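Local coordinates for folylpolyglutamate synthase/dihydrofolate synthase (PDB 1O5Z), which probably catalyses ATP-dependent addition of L-glutamate to dihydropteroate and to tetrahydrofolyl-polyglutamates, using magnesium, in folate biosynthesis, at residues L50-I55 against Y143-N148; T91-I96 against E100-E105; V109-T114 against T137-L142; L154-G157 against L162-T165; V427-F430 against I436-E439. One frame throughout, in Å; residues are numbered along the deposited sequence.

Contact 1: residues L50-I55 against Y143-N148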
# COMPACT_ATOMS: atom_id res chain seq x y z
N LEU A 50 -18.38 11.58 7.56
CA LEU A 50 -18.63 13.01 7.38
C LEU A 50 -18.22 13.84 8.59
O LEU A 50 -18.50 15.03 8.70
CB LEU A 50 -20.14 13.20 7.15
CG LEU A 50 -20.71 12.41 5.98
CD1 LEU A 50 -22.25 12.63 5.92
CD2 LEU A 50 -19.98 12.86 4.74
N GLU A 51 -17.52 13.19 9.48
CA GLU A 51 -17.26 13.71 10.81
C GLU A 51 -15.88 14.36 10.89
O GLU A 51 -15.51 14.78 11.95
CB GLU A 51 -17.30 12.53 11.78
CG GLU A 51 -17.97 12.81 13.07
CD GLU A 51 -19.44 12.60 12.94
OE1 GLU A 51 -19.82 11.39 12.95
OE2 GLU A 51 -20.17 13.62 12.80
N TYR A 52 -15.12 14.39 9.79
CA TYR A 52 -13.75 14.89 9.78
C TYR A 52 -13.35 15.17 8.34
O TYR A 52 -13.94 14.66 7.42
CB TYR A 52 -12.77 13.87 10.41
CG TYR A 52 -13.14 12.41 10.10
CD1 TYR A 52 -12.84 11.83 8.85
CD2 TYR A 52 -13.84 11.64 11.01
CE1 TYR A 52 -13.26 10.53 8.54
CE2 TYR A 52 -14.22 10.33 10.72
CZ TYR A 52 -13.96 9.82 9.49
OH TYR A 52 -14.29 8.55 9.22
N LYS A 53 -12.33 16.00 8.17
CA LYS A 53 -11.74 16.26 6.86
C LYS A 53 -11.05 15.01 6.36
O LYS A 53 -10.64 14.14 7.14
CB LYS A 53 -10.72 17.42 6.90
CG LYS A 53 -11.23 18.74 7.47
CD LYS A 53 -12.48 19.21 6.69
CE LYS A 53 -13.06 20.58 7.17
NZ LYS A 53 -14.54 20.69 6.88
N THR A 54 -10.87 14.95 5.05
CA THR A 54 -10.51 13.72 4.41
C THR A 54 -9.57 14.04 3.26
O THR A 54 -9.63 15.14 2.67
CB THR A 54 -11.84 13.05 4.03
OG1 THR A 54 -12.00 11.82 4.79
CG2 THR A 54 -11.95 12.70 2.66
N ILE A 55 -8.62 13.12 3.00
CA ILE A 55 -7.76 13.19 1.80
C ILE A 55 -7.83 11.85 1.14
O ILE A 55 -7.81 10.83 1.80
CB ILE A 55 -6.31 13.57 2.15
CG1 ILE A 55 -6.29 14.97 2.72
CG2 ILE A 55 -5.39 13.48 0.92
CD1 ILE A 55 -4.95 15.28 3.41
N TYR A 143 -14.19 4.06 13.24
CA TYR A 143 -13.09 4.16 14.18
C TYR A 143 -12.54 5.60 14.21
O TYR A 143 -12.35 6.16 15.26
CB TYR A 143 -12.03 3.17 13.75
CG TYR A 143 -10.76 3.21 14.52
CD1 TYR A 143 -10.68 2.66 15.78
CD2 TYR A 143 -9.59 3.71 13.94
CE1 TYR A 143 -9.50 2.65 16.47
CE2 TYR A 143 -8.41 3.70 14.61
CZ TYR A 143 -8.36 3.15 15.87
OH TYR A 143 -7.19 3.12 16.57
N PHE A 144 -12.31 6.18 13.04
CA PHE A 144 -11.87 7.53 12.93
C PHE A 144 -12.81 8.47 13.61
O PHE A 144 -12.36 9.42 14.21
CB PHE A 144 -11.70 7.94 11.46
CG PHE A 144 -10.74 7.10 10.71
CD1 PHE A 144 -9.67 6.46 11.34
CD2 PHE A 144 -10.88 6.94 9.34
CE1 PHE A 144 -8.77 5.67 10.64
CE2 PHE A 144 -9.99 6.15 8.62
CZ PHE A 144 -8.91 5.51 9.29
N ALA A 145 -14.11 8.24 13.47
CA ALA A 145 -15.11 9.02 14.20
C ALA A 145 -15.03 8.79 15.73
O ALA A 145 -14.98 9.74 16.51
CB ALA A 145 -16.53 8.69 13.69
N GLU A 146 -14.98 7.53 16.17
CA GLU A 146 -14.95 7.26 17.60
C GLU A 146 -13.66 7.91 18.13
O GLU A 146 -13.63 8.38 19.25
CB GLU A 146 -15.13 5.76 17.98
CG GLU A 146 -16.15 4.96 17.12
CD GLU A 146 -17.25 4.10 17.84
OE1 GLU A 146 -18.45 4.53 17.76
OE2 GLU A 146 -17.00 2.97 18.42
N LYS A 147 -12.62 8.00 17.32
CA LYS A 147 -11.36 8.57 17.82
C LYS A 147 -11.25 10.08 17.65
O LYS A 147 -10.21 10.66 17.97
CB LYS A 147 -10.14 7.92 17.13
CG LYS A 147 -9.92 6.48 17.50
CD LYS A 147 -9.55 6.33 18.95
CE LYS A 147 -9.29 4.86 19.28
NZ LYS A 147 -8.92 4.62 20.72
N ASN A 148 -12.30 10.73 17.13
CA ASN A 148 -12.25 12.20 16.96
C ASN A 148 -11.02 12.68 16.18
O ASN A 148 -10.35 13.60 16.58
CB ASN A 148 -12.35 12.90 18.31
CG ASN A 148 -13.55 12.42 19.13
OD1 ASN A 148 -14.65 12.23 18.60
ND2 ASN A 148 -13.33 12.19 20.40
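Y52 meets F144 and A145 almost entirely by apolar contact, and the pair shows how one aromatic residue can fit the entry of a strand to the end of a helix. The outer half of the Y52 ring does the touching. Its CZ lies 3.5 Å from F144 CB, and the neighbouring Y52 CE2 comes within 3.5 Å of A145 N and 4.1 Å of A145 CB. The ring of Y52 approaches both residues at a slant, and the F144 ring runs on past it toward the sheet, where both side chains touch A152. The two rings therefore do not stack; what reaches the F144 ring is the hydroxyl, with Y52 OH at the rim, near the ring plane and 3.8 Å from F144 CD2. Chi1 of Y52 is 36°, which sets CG between the backbone N and the carbonyl carbon and carries the ring across to the helix. At the margin, E51 OE1 grazes A145 CB at 4.3 Å.

The polar part is a single group. Y52 OH is hydrogen-bonded to F141 O, one turn back along helix 132-146.

Backbone bonds finish the helix. K147 N bonds to Y143 O at 2.8 Å, and N148, with phi 53°, ends it in a Schellman motif. Beyond Y52 the chain enters strand 53-58, beside strand 151-155 in the large sheet of the Mur ligase middle domain.

Y52 thus acts as an amphipathic anchor: its carbon surface packs on the last helical turn, while its hydroxyl, beside F144, is bonded to a main-chain carbonyl of the same helix.

Contact 2: residues T91-I96 against E100-E105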
# COMPACT_ATOMS: atom_id res chain seq x y z
N THR A 91 -0.39 -8.09 9.14
CA THR A 91 -1.55 -8.12 9.98
C THR A 91 -2.61 -7.23 9.43
O THR A 91 -2.36 -6.17 8.92
CB THR A 91 -1.25 -7.71 11.43
OG1 THR A 91 -2.50 -7.57 12.12
CG2 THR A 91 -0.62 -6.32 11.51
N PHE A 92 -3.84 -7.71 9.55
CA PHE A 92 -5.03 -6.96 9.20
C PHE A 92 -5.03 -5.55 9.77
O PHE A 92 -5.56 -4.63 9.16
CB PHE A 92 -6.24 -7.75 9.69
CG PHE A 92 -7.51 -7.02 9.57
CD1 PHE A 92 -8.30 -7.16 8.43
CD2 PHE A 92 -7.92 -6.17 10.58
CE1 PHE A 92 -9.53 -6.48 8.30
CE2 PHE A 92 -9.11 -5.48 10.49
CZ PHE A 92 -9.93 -5.64 9.34
N ARG A 93 -4.42 -5.38 10.93
CA ARG A 93 -4.44 -4.10 11.61
C ARG A 93 -3.61 -2.94 10.94
O ARG A 93 -3.80 -1.74 11.26
CB ARG A 93 -4.09 -4.34 13.08
CG ARG A 93 -5.13 -5.23 13.75
CD ARG A 93 -4.58 -6.06 14.88
NE ARG A 93 -3.71 -5.14 15.58
CZ ARG A 93 -2.42 -5.21 15.70
NH1 ARG A 93 -1.75 -6.29 15.36
NH2 ARG A 93 -1.82 -4.19 16.27
N GLU A 94 -2.73 -3.30 9.99
CA GLU A 94 -2.11 -2.31 9.10
C GLU A 94 -3.12 -1.41 8.34
O GLU A 94 -2.79 -0.30 7.88
CB GLU A 94 -1.28 -3.03 8.02
CG GLU A 94 -0.03 -3.73 8.50
CD GLU A 94 0.51 -4.73 7.50
OE1 GLU A 94 0.31 -4.54 6.28
OE2 GLU A 94 1.12 -5.73 7.94
N ARG A 95 -4.33 -1.93 8.17
CA ARG A 95 -5.33 -1.28 7.32
C ARG A 95 -5.89 -0.04 7.95
O ARG A 95 -6.35 0.81 7.25
CB ARG A 95 -6.49 -2.25 6.98
CG ARG A 95 -6.12 -3.42 6.12
CD ARG A 95 -7.14 -4.48 6.09
NE ARG A 95 -6.70 -5.59 5.26
CZ ARG A 95 -7.04 -5.77 3.97
NH1 ARG A 95 -6.56 -6.82 3.32
NH2 ARG A 95 -7.88 -4.93 3.34
N ILE A 96 -5.88 0.02 9.28
CA ILE A 96 -6.53 1.13 10.03
C ILE A 96 -5.60 1.63 11.13
O ILE A 96 -5.19 0.89 12.00
CB ILE A 96 -7.85 0.65 10.65
CG1 ILE A 96 -8.72 -0.03 9.59
CG2 ILE A 96 -8.59 1.78 11.26
CD1 ILE A 96 -9.98 -0.62 10.16
N GLU A 100 -0.74 6.77 12.75
CA GLU A 100 0.14 5.78 12.16
C GLU A 100 0.49 4.61 13.08
O GLU A 100 1.42 3.87 12.85
CB GLU A 100 1.35 6.48 11.53
CG GLU A 100 1.01 7.10 10.17
CD GLU A 100 0.63 6.06 9.15
OE1 GLU A 100 1.31 4.99 9.09
OE2 GLU A 100 -0.32 6.30 8.40
N GLU A 101 -0.30 4.41 14.12
CA GLU A 101 -0.21 3.23 14.92
C GLU A 101 -1.36 2.32 14.51
O GLU A 101 -2.44 2.79 14.34
CB GLU A 101 -0.30 3.57 16.40
CG GLU A 101 0.97 4.12 17.00
CD GLU A 101 2.15 3.14 16.85
OE1 GLU A 101 2.19 2.10 17.61
OE2 GLU A 101 3.04 3.39 15.97
N TYR A 102 -1.13 1.02 14.34
CA TYR A 102 -2.19 0.09 13.95
C TYR A 102 -3.28 0.04 15.03
O TYR A 102 -3.03 -0.02 16.21
CB TYR A 102 -1.68 -1.34 13.74
CG TYR A 102 -0.54 -1.54 12.76
CD1 TYR A 102 0.14 -2.76 12.72
CD2 TYR A 102 -0.12 -0.51 11.89
CE1 TYR A 102 1.22 -2.94 11.85
CE2 TYR A 102 0.93 -0.70 11.01
CZ TYR A 102 1.59 -1.90 10.98
OH TYR A 102 2.64 -2.03 10.10
N ILE A 103 -4.52 0.00 14.58
CA ILE A 103 -5.62 -0.30 15.45
C ILE A 103 -5.27 -1.55 16.26
O ILE A 103 -4.63 -2.47 15.74
CB ILE A 103 -6.88 -0.47 14.60
CG1 ILE A 103 -8.13 -0.60 15.48
CG2 ILE A 103 -6.76 -1.68 13.66
CD1 ILE A 103 -9.42 -0.55 14.69
N SER A 104 -5.64 -1.55 17.54
CA SER A 104 -5.48 -2.69 18.36
C SER A 104 -6.48 -3.76 18.01
O SER A 104 -7.54 -3.48 17.47
CB SER A 104 -5.70 -2.31 19.83
OG SER A 104 -7.04 -1.91 20.04
N GLU A 105 -6.16 -4.99 18.36
CA GLU A 105 -7.14 -6.08 18.31
C GLU A 105 -8.43 -5.74 19.05
O GLU A 105 -9.54 -5.99 18.56
CB GLU A 105 -6.53 -7.35 18.91
CG GLU A 105 -5.43 -7.93 18.03
CD GLU A 105 -5.03 -9.35 18.38
OE1 GLU A 105 -5.53 -9.89 19.40
OE2 GLU A 105 -4.20 -9.91 17.61
O HOH W 1 -1.29 -1.46 17.67
O HOH W 2 -3.11 -9.29 15.06
O HOH W 3 2.87 -5.08 9.84
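An edge hairpin of the Mur ligase middle domain's large sheet, strands 96-98 and 101-102, is fastened here to the 3-10 turn that precedes it, with I96 and R93 meeting I103. The hairpin is antiparallel, and I103 N bonds to I96 O at 2.8 Å, nearly straight at 166°. I103 CG2 packs on I96 CB beside that bond.

R93 supplies the polar grip. R93 NE donates to I103 O at 2.8 Å in the carbonyl plane, and NH2 adds a weak bond to the same oxygen. A bend at chi3 of 42° brings the guanidinium edge to this carbonyl, while R93 CD rests 3.8 Å from E105 CG. Water 1 joins R93 NH2, weakly, to Y102 O; water 2 lies between R93 NH1, again weakly, and E105 OE2, whose partner carboxylate oxygen binds H12.

Y102 packs on the turn itself. E94 CA sits over the middle of one Y102 ring face, 3.9 Å from the centroid and 11° off the normal, a CH-pi contact; E94 CG continues to Y102 CZ at 3.5 Å, and T91 CG2 lies 3.8 Å from Y102 CD1. Water 3 links Y102 OH with E94 OE2. The turn is braced internally as well: T91 OG1, also hydrogen-bonded to E439, accepts from R93 N in an ST turn, T91 N donates to E94 OE2, and the E94 carboxylate also takes the backbone N of L89 and of S90. L305 covers both E94 and Y102.

Hairpin and turn are thus joined by an edge-on guanidinium holding one carbonyl and a ring laid on the turn's backbone, with three waters joining the side chains.

Contact 3: residues V109-T114 against T137-L142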
# COMPACT_ATOMS: atom_id res chain seq x y z
N VAL A 109 -12.28 -5.36 17.62
CA VAL A 109 -13.39 -6.08 18.25
C VAL A 109 -14.50 -5.10 18.66
O VAL A 109 -15.66 -5.33 18.36
CB VAL A 109 -12.87 -6.90 19.45
CG1 VAL A 109 -14.02 -7.48 20.29
CG2 VAL A 109 -12.05 -8.03 18.97
N LYS A 110 -14.12 -3.98 19.27
CA LYS A 110 -15.08 -2.96 19.69
C LYS A 110 -15.88 -2.37 18.55
O LYS A 110 -17.10 -2.30 18.61
CB LYS A 110 -14.39 -1.82 20.47
CG LYS A 110 -14.11 -2.14 21.98
CD LYS A 110 -13.14 -1.07 22.58
CE LYS A 110 -13.39 -0.80 24.08
NZ LYS A 110 -13.58 0.69 24.38
N ILE A 111 -15.20 -1.90 17.51
CA ILE A 111 -15.89 -1.38 16.36
C ILE A 111 -16.76 -2.46 15.72
O ILE A 111 -17.89 -2.19 15.35
CB ILE A 111 -14.95 -0.73 15.34
CG1 ILE A 111 -14.70 0.75 15.71
CG2 ILE A 111 -15.58 -0.67 13.93
CD1 ILE A 111 -13.51 0.89 16.40
N TYR A 112 -16.26 -3.68 15.62
CA TYR A 112 -17.09 -4.72 15.10
C TYR A 112 -18.40 -4.92 15.95
O TYR A 112 -19.47 -5.05 15.42
CB TYR A 112 -16.31 -6.03 14.98
CG TYR A 112 -17.24 -7.10 14.57
CD1 TYR A 112 -17.61 -7.23 13.24
CD2 TYR A 112 -17.82 -7.92 15.51
CE1 TYR A 112 -18.51 -8.19 12.87
CE2 TYR A 112 -18.70 -8.86 15.16
CZ TYR A 112 -19.05 -8.99 13.84
OH TYR A 112 -20.00 -9.96 13.51
N GLU A 113 -18.29 -4.95 17.26
CA GLU A 113 -19.45 -5.15 18.09
C GLU A 113 -20.48 -4.03 17.97
O GLU A 113 -21.67 -4.29 17.92
CB GLU A 113 -19.00 -5.36 19.50
CG GLU A 113 -18.51 -6.78 19.61
CD GLU A 113 -17.93 -7.13 20.97
OE1 GLU A 113 -17.77 -6.21 21.84
OE2 GLU A 113 -17.63 -8.36 21.14
N THR A 114 -20.00 -2.80 17.85
CA THR A 114 -20.86 -1.68 17.42
C THR A 114 -21.63 -1.88 16.10
O THR A 114 -22.83 -1.61 16.06
CB THR A 114 -20.01 -0.43 17.32
OG1 THR A 114 -19.41 -0.24 18.59
CG2 THR A 114 -20.87 0.81 17.12
N THR A 137 -13.91 -0.84 5.40
CA THR A 137 -13.88 0.59 5.17
C THR A 137 -14.77 1.31 6.14
O THR A 137 -14.41 2.34 6.68
CB THR A 137 -14.29 0.90 3.71
OG1 THR A 137 -13.37 0.27 2.82
CG2 THR A 137 -14.18 2.39 3.43
N ALA A 138 -15.96 0.78 6.36
CA ALA A 138 -16.90 1.38 7.29
C ALA A 138 -16.35 1.31 8.72
O ALA A 138 -16.57 2.23 9.55
CB ALA A 138 -18.25 0.70 7.17
N MET A 139 -15.68 0.19 9.02
CA MET A 139 -14.98 0.06 10.28
C MET A 139 -13.96 1.17 10.47
O MET A 139 -13.90 1.77 11.51
CB MET A 139 -14.24 -1.25 10.33
CG MET A 139 -15.10 -2.48 10.56
SD MET A 139 -14.06 -4.00 10.75
CE MET A 139 -12.67 -3.31 11.72
N ALA A 140 -13.14 1.43 9.46
CA ALA A 140 -12.19 2.51 9.54
C ALA A 140 -12.89 3.82 9.76
O ALA A 140 -12.54 4.55 10.65
CB ALA A 140 -11.37 2.56 8.31
N PHE A 141 -13.91 4.12 8.96
CA PHE A 141 -14.64 5.39 9.08
C PHE A 141 -15.22 5.58 10.46
O PHE A 141 -15.17 6.66 11.02
CB PHE A 141 -15.77 5.49 8.08
CG PHE A 141 -15.35 5.85 6.70
CD1 PHE A 141 -15.86 5.15 5.62
CD2 PHE A 141 -14.50 6.93 6.46
CE1 PHE A 141 -15.47 5.46 4.28
CE2 PHE A 141 -14.14 7.26 5.15
CZ PHE A 141 -14.64 6.52 4.05
N LEU A 142 -15.79 4.52 11.00
CA LEU A 142 -16.39 4.56 12.33
C LEU A 142 -15.30 4.78 13.39
O LEU A 142 -15.44 5.57 14.31
CB LEU A 142 -17.11 3.22 12.58
CG LEU A 142 -17.93 3.15 13.85
CD1 LEU A 142 -18.82 4.34 13.93
CD2 LEU A 142 -18.73 1.84 13.95
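Flat groups take little part where I111 meets M139 and L142, and the two helices illustrate packing by branched and thioether chains instead. The ring of Y112 leads off to the side and meets that of Y21 with planes about 55° apart; the ring of F141 lies on the far side of its own helix, against V167 and V168.

What remains between helices 105-122 and 132-146, both of the Mur ligase middle domain, is aliphatic. Their local axes pass 9.9 Å apart at 105°, close to perpendicular, so the helices touch over a short patch. I111 stands at its middle. I111 CG2 lies 3.8 Å from M139 CA and 3.9 Å from M139 CG, and it meets L142 CD2 at 4.0 Å, so that one methyl fits between two side chains a turn apart. L142 is turned to suit: with chi1 at -173°, its CG stands opposite the backbone N and CD2 is carried out toward the other helix. There L142 CD2 also finds T114 CG2, at 4.0 Å. The hydroxyl of T114 faces its own helix, T114 OG1 donating to K110 O at 3.1 Å, a carbonyl that T114 N shares. M115, one residue on, touches A138, M139 and L142 and extends the patch.

Dispersion and burial, rather than directed bonds, therefore hold this crossing: the one hydroxyl at its margin is paid for within its own helix, and methyls of I111, T114 and L142 meet one another and the M139 CA, CB and CG.

Contact 4: residues L154-G157 against L162-T165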
# COMPACT_ATOMS: atom_id res chain seq x y z
N LEU A 154 -7.18 8.40 3.08
CA LEU A 154 -7.80 7.19 2.58
C LEU A 154 -7.17 6.76 1.29
O LEU A 154 -7.25 7.45 0.29
CB LEU A 154 -9.28 7.43 2.36
CG LEU A 154 -9.93 8.12 3.56
CD1 LEU A 154 -11.23 8.76 3.10
CD2 LEU A 154 -10.16 7.10 4.61
N GLU A 155 -6.61 5.57 1.32
CA GLU A 155 -6.17 4.89 0.16
C GLU A 155 -7.36 4.15 -0.51
O GLU A 155 -8.05 3.34 0.10
CB GLU A 155 -5.05 3.88 0.54
CG GLU A 155 -4.55 3.11 -0.66
CD GLU A 155 -3.60 2.02 -0.36
OE1 GLU A 155 -3.29 1.77 0.82
OE2 GLU A 155 -3.13 1.43 -1.35
N VAL A 156 -7.54 4.39 -1.80
CA VAL A 156 -8.52 3.69 -2.59
C VAL A 156 -8.19 2.21 -2.54
O VAL A 156 -7.00 1.80 -2.62
CB VAL A 156 -8.50 4.18 -4.04
CG1 VAL A 156 -9.41 3.34 -4.89
CG2 VAL A 156 -8.85 5.69 -4.12
N GLY A 157 -9.23 1.39 -2.35
CA GLY A 157 -9.09 -0.07 -2.44
C GLY A 157 -8.72 -0.49 -3.86
O GLY A 157 -7.71 -1.10 -4.08
N LEU A 162 -16.25 3.55 -7.84
CA LEU A 162 -17.21 2.75 -7.06
C LEU A 162 -16.54 2.05 -5.88
O LEU A 162 -17.08 1.07 -5.34
CB LEU A 162 -17.88 1.69 -7.92
CG LEU A 162 -18.57 2.22 -9.14
CD1 LEU A 162 -19.30 1.06 -9.85
CD2 LEU A 162 -19.53 3.39 -8.75
N ASP A 163 -15.37 2.56 -5.54
CA ASP A 163 -14.64 2.12 -4.39
C ASP A 163 -15.35 2.56 -3.12
O ASP A 163 -15.84 3.67 -3.04
CB ASP A 163 -13.22 2.68 -4.38
CG ASP A 163 -12.37 2.02 -3.34
OD1 ASP A 163 -12.06 0.81 -3.48
OD2 ASP A 163 -12.01 2.60 -2.32
N ALA A 164 -15.34 1.68 -2.13
CA ALA A 164 -15.98 1.96 -0.87
C ALA A 164 -15.54 3.26 -0.23
O ALA A 164 -16.33 3.91 0.44
CB ALA A 164 -15.75 0.80 0.10
N THR A 165 -14.29 3.65 -0.41
CA THR A 165 -13.78 4.90 0.12
C THR A 165 -14.35 6.14 -0.55
O THR A 165 -14.15 7.26 -0.06
CB THR A 165 -12.21 5.00 -0.02
OG1 THR A 165 -11.84 4.89 -1.39
CG2 THR A 165 -11.46 3.86 0.69
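This buried contact closes the tight loop that leaves strand 151-155 of the large sheet, with an Asx turn at D163 tied back to the chain just past the strand, at G157. It lies in the Mur ligase middle domain, of the P-loop NTPase clan. D163 OD2 is the focus. G157 N donates to D163 OD2 at 3.0 Å and 164°, while T165 N, two residues on from the aspartate, closes the Asx turn at 3.2 Å; the two donors arrive from opposite faces of the carboxylate plane. T165 OG1 is also modelled near this oxygen, at a doubtfully short distance, and it is hydrogen-bonded to H56. Chi1 of -169° swings the carboxylate toward the chain leaving the strand, where V156 CG1 packs 3.6 Å from D163 CG. T165 CG2 lies 3.5 Å from E155 O. With an alanine at D163, G157 N and T165 N would probably both lose their shared acceptor and the loop would be likely to drift from the strand. E155 turns the other way, toward a bound sulfate and an unidentified ligand, probably from the crystallisation liquor. D163 OD1 meanwhile takes L158 N, and a CB built on G157 would stand only 2.7 Å from that oxygen.

Contact 5: residues V427-F430 against I436-E439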
# COMPACT_ATOMS: atom_id res chain seq x y z
N VAL A 427 7.77 -13.44 6.52
CA VAL A 427 9.17 -13.21 6.87
C VAL A 427 9.43 -11.85 7.54
O VAL A 427 10.20 -11.74 8.46
CB VAL A 427 10.02 -13.34 5.60
CG1 VAL A 427 11.45 -12.83 5.82
CG2 VAL A 427 10.00 -14.80 5.13
N ARG A 428 8.79 -10.80 7.05
CA ARG A 428 8.88 -9.51 7.66
C ARG A 428 8.39 -9.60 9.06
O ARG A 428 8.95 -8.98 9.96
CB ARG A 428 8.04 -8.51 6.91
CG ARG A 428 8.36 -7.10 7.25
CD ARG A 428 7.36 -6.10 6.78
NE ARG A 428 7.94 -4.78 6.97
CZ ARG A 428 7.92 -4.16 8.12
NH1 ARG A 428 7.28 -4.69 9.13
NH2 ARG A 428 8.48 -2.97 8.25
N GLU A 429 7.31 -10.32 9.27
CA GLU A 429 6.79 -10.35 10.62
C GLU A 429 7.81 -10.99 11.56
O GLU A 429 8.03 -10.54 12.67
CB GLU A 429 5.46 -11.08 10.73
CG GLU A 429 4.79 -10.75 12.07
CD GLU A 429 3.47 -11.42 12.28
OE1 GLU A 429 2.99 -12.00 11.33
OE2 GLU A 429 2.93 -11.39 13.43
N PHE A 430 8.44 -12.05 11.11
CA PHE A 430 9.33 -12.75 11.97
C PHE A 430 10.57 -11.97 12.23
O PHE A 430 11.08 -11.95 13.34
CB PHE A 430 9.67 -14.10 11.42
CG PHE A 430 10.25 -15.00 12.46
CD1 PHE A 430 9.41 -15.63 13.37
CD2 PHE A 430 11.62 -15.20 12.55
CE1 PHE A 430 9.94 -16.44 14.35
CE2 PHE A 430 12.15 -16.02 13.53
CZ PHE A 430 11.33 -16.63 14.43
N ILE A 436 5.22 -15.07 14.77
CA ILE A 436 4.25 -15.17 13.72
C ILE A 436 2.89 -15.13 14.40
O ILE A 436 2.56 -15.97 15.21
CB ILE A 436 4.40 -16.50 12.97
CG1 ILE A 436 5.75 -16.61 12.21
CG2 ILE A 436 3.18 -16.74 12.06
CD1 ILE A 436 6.03 -15.54 11.19
N ASN A 437 2.12 -14.12 14.06
CA ASN A 437 0.83 -13.96 14.67
C ASN A 437 -0.15 -15.05 14.16
O ASN A 437 0.08 -15.72 13.14
CB ASN A 437 0.33 -12.51 14.52
CG ASN A 437 -0.40 -12.23 13.21
OD1 ASN A 437 -1.57 -12.56 13.11
ND2 ASN A 437 0.22 -11.47 12.27
N GLU A 438 -1.21 -15.25 14.91
CA GLU A 438 -2.16 -16.31 14.64
C GLU A 438 -3.05 -16.07 13.42
O GLU A 438 -3.79 -16.96 13.02
CB GLU A 438 -3.08 -16.47 15.85
CG GLU A 438 -2.98 -17.79 16.55
CD GLU A 438 -3.72 -17.77 17.86
OE1 GLU A 438 -3.33 -16.95 18.72
OE2 GLU A 438 -4.71 -18.55 18.01
N GLU A 439 -3.07 -14.84 12.92
CA GLU A 439 -3.77 -14.50 11.66
C GLU A 439 -3.28 -15.37 10.51
O GLU A 439 -4.07 -15.74 9.61
CB GLU A 439 -3.57 -13.03 11.27
CG GLU A 439 -4.21 -12.01 12.19
CD GLU A 439 -4.00 -10.56 11.70
OE1 GLU A 439 -3.83 -9.66 12.56
OE2 GLU A 439 -4.05 -10.32 10.47
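F430 and I436 bring the two backbones nearest, their CA atoms 5.9 Å apart: V427-F430 is helical, within helix 421-433, and I436-E439 is an extended arm that turns into a 3-10 segment at E438. F430 CB meets I436 CD1 at 3.9 Å, and the isoleucine's CG1 leans obliquely on the ring at CD1.

Helix 421-433 follows strand 414-418 of the six-stranded C-terminal sheet, and this arm is the C-terminal tail returning from it toward helix 12-23.

The polar half belongs to E429. Chi1 of -165° and a straight chain beyond CG send its carboxylate out from the helix to N437, crossing that side chain at about a right angle. N437 N donates to E429 OE2 at 2.9 Å, arriving from above the carboxylate plane, and N437 ND2 adds weak bonds to E429 OE2 at 2.9 Å and OE1 at 3.0 Å. OE1 also accepts from W440 NE1. An alanine at E429 would probably leave N437 N and the W440 indole without their acceptor and let the arm swing from the helix. N437 probably forms an Asx turn to E439 N, though the place of its OD1 is unsure; its ND2 reaches S90 O as well.

Overall arrangement
Followed from the N terminus, contact 1 opens at 50-55 and closes the widest loop at 143-148. Contacts 2 and 3 both nest inside it, one after the other: contact 2 seals a short hairpin at the sheet edge, and contact 3 joins the two helices that follow. Contact 4 comes next, closing a small loop just after strand 151-155, and contact 5 closes the last at the C terminus; no two loops cross. Contacts 1, 2 and 4 reach the large sheet, and helix 132-146 carries contacts 1 and 3, with Y143 packing on I96, I103 and I111. Contact 5 lies about 30 Å from contact 1, centre to centre, yet E439 binds T91 and F92, tying the tail to contact 2.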